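Local coordinates for (r)-specific enoyl-coa hydratase (Aeromonas punctata, PDB 1IQ6), which catalyses the hydration of trans-2-enoyl-CoA with acyl chains of four to six carbons to the (3R)-3-hydroxyacyl-CoA, in polyhydroxyalkanoate biosynthesis, at residues P51-G55 against M56-S60; G64-Q68 against Q69-K73. All coordinates share one frame; numbering follows the deposited sequence.

Contact 1: P51-G55 against M56-S60; sequences PIVHG and MLLAS
The N-terminus of helix 55-68, the long central helix of the hot-dog fold, starts where the carbonyl of His-54 meets the amides of Leu-57 and Leu-58. His-54 holds the N-cap position, and its O is gripped by two N-H groups. Leu-58 N comes in within the carbonyl plane at 3.1 Å from His-54 O, with a nearly straight N-H...O angle of 164°; Leu-57 N, 2.9 Å from the same oxygen, sits well above that plane and gives a more bent bond. One residue on, Ala-59 N bonds to Gly-55 O at 2.9 Å, the first i to i-4 bond made within the helix. At the following residue the side chain joins in: Ser-60 OG bonds to Met-56 O at 2.8 Å, within the carbonyl plane, turning the hydroxyl back against its own helix.

Below the cap, Val-53 lays one methyl across two leucines. Its CG1 lies anti to the backbone N (chi1 178°), which carries it forward to Leu-58 CD2 at 3.8 Å and to Leu-57 CD2 at 3.9 Å. In a hot-dog fold the sheet wraps round this helix, and here Met-56 and Ala-59 pack on Leu-82 of strand 76-84. Leu-57 is covered instead by Phe-26 of helix 20-30 and by Leu-29 of the second subunit.

The imidazole of His-54 leads away from the helix, its CG beside the backbone N (chi1 -61°), and only CB stays close, 3.9 Å from Leu-57 CB. Turned that way, the ring stacks on His-37 and uses NE2 for a hydrogen bond to Asp-32 O, both residues being assigned by similarity, like Gly-55, to the (3R)-3-hydroxyacyl-CoA site; Phe-26 meets the same imidazole edge-to-face.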
loop_
_atom_site.group_PDB
_atom_site.type_symbol
_atom_site.label_atom_id
_atom_site.label_comp_id
_atom_site.label_asym_id
_atom_site.label_seq_id
_atom_site.Cartn_x
_atom_site.Cartn_y
_atom_site.Cartn_z
ATOM N N PRO B 51 4.826 -19.183 -5.096
ATOM C CA PRO B 51 4.054 -17.936 -5.068
ATOM C C PRO B 51 4.212 -17.129 -3.779
ATOM O O PRO B 51 4.178 -17.677 -2.674
ATOM C CB PRO B 51 2.618 -18.414 -5.274
ATOM C CG PRO B 51 2.802 -19.639 -6.131
ATOM C CD PRO B 51 3.958 -20.321 -5.452
ATOM N N ILE B 52 4.368 -15.819 -3.942
ATOM C CA ILE B 52 4.532 -14.920 -2.808
ATOM C C ILE B 52 3.412 -13.888 -2.751
ATOM O O ILE B 52 2.798 -13.560 -3.766
ATOM C CB ILE B 52 5.897 -14.197 -2.869
ATOM C CG1 ILE B 52 5.987 -13.327 -4.127
ATOM C CG2 ILE B 52 7.020 -15.227 -2.865
ATOM C CD1 ILE B 52 7.270 -12.519 -4.214
ATOM N N VAL B 53 3.139 -13.396 -1.547
ATOM C CA VAL B 53 2.100 -12.395 -1.327
ATOM C C VAL B 53 2.571 -11.019 -1.814
ATOM O O VAL B 53 3.734 -10.668 -1.627
ATOM C CB VAL B 53 1.765 -12.298 0.183
ATOM C CG1 VAL B 53 0.727 -11.221 0.430
ATOM C CG2 VAL B 53 1.273 -13.648 0.688
ATOM N N HIS B 54 1.678 -10.251 -2.438
ATOM C CA HIS B 54 2.033 -8.911 -2.918
ATOM C C HIS B 54 2.574 -8.079 -1.765
ATOM O O HIS B 54 1.958 -8.013 -0.705
ATOM C CB HIS B 54 0.814 -8.153 -3.440
ATOM C CG HIS B 54 0.125 -8.800 -4.594
ATOM N ND1 HIS B 54 -0.573 -9.982 -4.481
ATOM C CD2 HIS B 54 -0.044 -8.382 -5.871
ATOM C CE1 HIS B 54 -1.148 -10.262 -5.638
ATOM N NE2 HIS B 54 -0.842 -9.307 -6.497
ATOM N N GLY B 55 3.705 -7.418 -1.986
ATOM C CA GLY B 55 4.258 -6.582 -0.935
ATOM C C GLY B 55 3.267 -5.498 -0.541
ATOM O O GLY B 55 3.159 -5.133 0.631
ATOM N N MET B 56 2.524 -4.975 -1.514
ATOM C CA MET B 56 1.561 -3.926 -1.205
ATOM C C MET B 56 0.339 -4.436 -0.433
ATOM O O MET B 56 -0.401 -3.647 0.158
ATOM C CB MET B 56 1.147 -3.181 -2.478
ATOM C CG MET B 56 2.227 -2.223 -3.010
ATOM S SD MET B 56 2.711 -0.879 -1.865
ATOM C CE MET B 56 1.411 0.303 -2.221
ATOM N N LEU B 57 0.116 -5.749 -0.444
ATOM C CA LEU B 57 -0.982 -6.316 0.333
ATOM C C LEU B 57 -0.463 -6.390 1.778
ATOM O O LEU B 57 -1.176 -6.038 2.720
ATOM C CB LEU B 57 -1.369 -7.714 -0.182
ATOM C CG LEU B 57 -2.414 -8.483 0.649
ATOM C CD1 LEU B 57 -3.630 -7.611 0.919
ATOM C CD2 LEU B 57 -2.818 -9.756 -0.096
ATOM N N LEU B 58 0.783 -6.833 1.943
ATOM C CA LEU B 58 1.380 -6.905 3.275
ATOM C C LEU B 58 1.358 -5.510 3.908
ATOM O O LEU B 58 0.957 -5.343 5.058
ATOM C CB LEU B 58 2.833 -7.389 3.194
ATOM C CG LEU B 58 3.125 -8.776 2.618
ATOM C CD1 LEU B 58 4.632 -9.008 2.533
ATOM C CD2 LEU B 58 2.468 -9.822 3.496
ATOM N N ALA B 59 1.772 -4.509 3.134
ATOM C CA ALA B 59 1.829 -3.134 3.622
ATOM C C ALA B 59 0.470 -2.562 4.000
ATOM O O ALA B 59 0.382 -1.656 4.828
ATOM C CB ALA B 59 2.496 -2.243 2.584
ATOM N N SER B 60 -0.590 -3.090 3.399
ATOM C CA SER B 60 -1.933 -2.605 3.696
ATOM C C SER B 60 -2.347 -2.854 5.147
ATOM O O SER B 60 -3.239 -2.179 5.664
ATOM C CB SER B 60 -2.942 -3.241 2.738
ATOM O OG SER B 60 -2.708 -2.800 1.407
#

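Contact 2: G64-Q68 against Q69-K73; sequences GLLGQ and QLPGK
Leu-65 O receives two backbone amides at the end of helix 55-68, Gln-69 N and Leu-70 N, each at 2.9 Å from that oxygen. They reach it from opposite faces of its carbonyl plane, and the bond from Leu-70 is the straighter, at 166°. The chain then curls under the helix end: Gly-72 N bonds to Leu-66 O at 2.8 Å, while Leu-66 CA makes a nearly linear CA-H...O contact with Leu-70 O at 3.2 Å.

Packing is close on the buried side. A cis peptide precedes Pro-71, whose ring lies alongside the Leu-66 side chain and points the same way, with CD 4.0 Å from Leu-66 CD2; both residues rest on Val-131 of strand 123-132. Gly-72 turns the chain with a positive phi (105°), a conformation readily open to a residue without a side chain.

The solvent side is looser. Gln-69, extended beyond CG, crosses Leu-65 with its amide, NE2 standing 3.8 Å from Leu-65 CD2. A water accepts from Lys-73 N at 2.7 Å and donates to Gln-68 O, joining the helix end to the outgoing chain. Gln-68, by contrast, is bent at chi2, and its OE1 accepts from Phe-33 N of the second subunit. With an i to i-5 bond from Leu-70 and an i to i-6 bond from Gly-72, this widened C-terminal turn leads the central helix of the hot-dog fold towards strand 76-84.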
loop_
_atom_site.group_PDB
_atom_site.type_symbol
_atom_site.label_atom_id
_atom_site.label_comp_id
_atom_site.label_asym_id
_atom_site.label_seq_id
_atom_site.Cartn_x
_atom_site.Cartn_y
_atom_site.Cartn_z
ATOM N N GLY B 64 -4.707 -0.884 8.725
ATOM C CA GLY B 64 -5.578 -1.463 9.730
ATOM C C GLY B 64 -5.141 -1.122 11.146
ATOM O O GLY B 64 -5.956 -0.735 11.979
ATOM N N LEU B 65 -3.853 -1.271 11.428
ATOM C CA LEU B 65 -3.347 -0.960 12.760
ATOM C C LEU B 65 -3.447 0.528 13.072
ATOM O O LEU B 65 -3.873 0.920 14.162
ATOM C CB LEU B 65 -1.892 -1.410 12.898
ATOM C CG LEU B 65 -1.687 -2.904 13.140
ATOM C CD1 LEU B 65 -0.198 -3.231 13.126
ATOM C CD2 LEU B 65 -2.312 -3.286 14.477
ATOM N N LEU B 66 -3.058 1.357 12.111
ATOM C CA LEU B 66 -3.089 2.802 12.296
ATOM C C LEU B 66 -4.498 3.348 12.496
ATOM O O LEU B 66 -4.718 4.219 13.335
ATOM C CB LEU B 66 -2.437 3.494 11.094
ATOM C CG LEU B 66 -0.940 3.243 10.878
ATOM C CD1 LEU B 66 -0.528 3.752 9.498
ATOM C CD2 LEU B 66 -0.132 3.929 11.978
ATOM N N GLY B 67 -5.455 2.827 11.736
ATOM C CA GLY B 67 -6.818 3.315 11.846
ATOM C C GLY B 67 -7.685 2.664 12.906
ATOM O O GLY B 67 -8.655 3.266 13.371
ATOM N N GLN B 68 -7.343 1.445 13.306
ATOM C CA GLN B 68 -8.143 0.739 14.296
ATOM C C GLN B 68 -7.581 0.753 15.714
ATOM O O GLN B 68 -8.343 0.727 16.682
ATOM C CB GLN B 68 -8.353 -0.713 13.852
ATOM C CG GLN B 68 -9.080 -0.856 12.525
ATOM C CD GLN B 68 -10.525 -0.395 12.589
ATOM O OE1 GLN B 68 -11.207 -0.313 11.569
ATOM N NE2 GLN B 68 -11.001 -0.099 13.793
ATOM N N GLN B 69 -6.260 0.813 15.846
ATOM C CA GLN B 69 -5.655 0.779 17.171
ATOM C C GLN B 69 -4.732 1.923 17.575
ATOM O O GLN B 69 -4.928 2.541 18.621
ATOM C CB GLN B 69 -4.899 -0.540 17.352
ATOM C CG GLN B 69 -5.796 -1.766 17.418
ATOM C CD GLN B 69 -5.013 -3.052 17.587
ATOM O OE1 GLN B 69 -4.148 -3.157 18.460
ATOM N NE2 GLN B 69 -5.316 -4.043 16.757
ATOM N N LEU B 70 -3.728 2.208 16.754
ATOM C CA LEU B 70 -2.760 3.242 17.103
ATOM C C LEU B 70 -2.248 4.003 15.882
ATOM O O LEU B 70 -1.579 3.421 15.030
ATOM C CB LEU B 70 -1.586 2.574 17.818
ATOM C CG LEU B 70 -0.480 3.442 18.411
ATOM C CD1 LEU B 70 -1.013 4.174 19.638
ATOM C CD2 LEU B 70 0.701 2.562 18.797
ATOM N N PRO B 71 -2.516 5.322 15.803
ATOM C CA PRO B 71 -3.251 6.170 16.752
ATOM C C PRO B 71 -4.710 5.766 16.941
ATOM O O PRO B 71 -5.310 6.051 17.980
ATOM C CB PRO B 71 -3.114 7.566 16.144
ATOM C CG PRO B 71 -1.820 7.484 15.389
ATOM C CD PRO B 71 -1.949 6.142 14.721
ATOM N N GLY B 72 -5.283 5.119 15.931
ATOM C CA GLY B 72 -6.659 4.672 16.038
ATOM C C GLY B 72 -7.717 5.453 15.282
ATOM O O GLY B 72 -7.421 6.249 14.394
ATOM N N LYS B 73 -8.966 5.197 15.659
ATOM C CA LYS B 73 -10.155 5.812 15.075
ATOM C C LYS B 73 -10.014 7.304 14.778
ATOM O O LYS B 73 -9.698 8.097 15.664
ATOM C CB LYS B 73 -11.340 5.581 16.018
ATOM C CG LYS B 73 -12.664 6.175 15.578
ATOM C CD LYS B 73 -13.707 6.008 16.682
ATOM C CE LYS B 73 -15.053 6.615 16.311
ATOM N NZ LYS B 73 -15.762 5.847 15.249
HETATM O O HOH W 1 -9.611 3.411 17.630
#

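Contacts 1 and 2 are the two ends of the same helix, 55-68, with centres about 20 Å apart on opposite sides of the chain's centre; they do not touch each other. The two ends serve different surroundings. Contact 1 lies by the probable substrate site: His-54 and His-37 are about 3 Å apart between nearest side-chain atoms, and Gly-55 itself belongs to that site by similarity. Contact 2 lies away from the annotated sites of its own chain, yet it reaches Phe-33 of the second subunit, a residue of the partner's probable acyl-CoA site. Contact 1 also meets the second subunit, Met-56 packing on its Tyr-77, so both ends take part in the dimer interface.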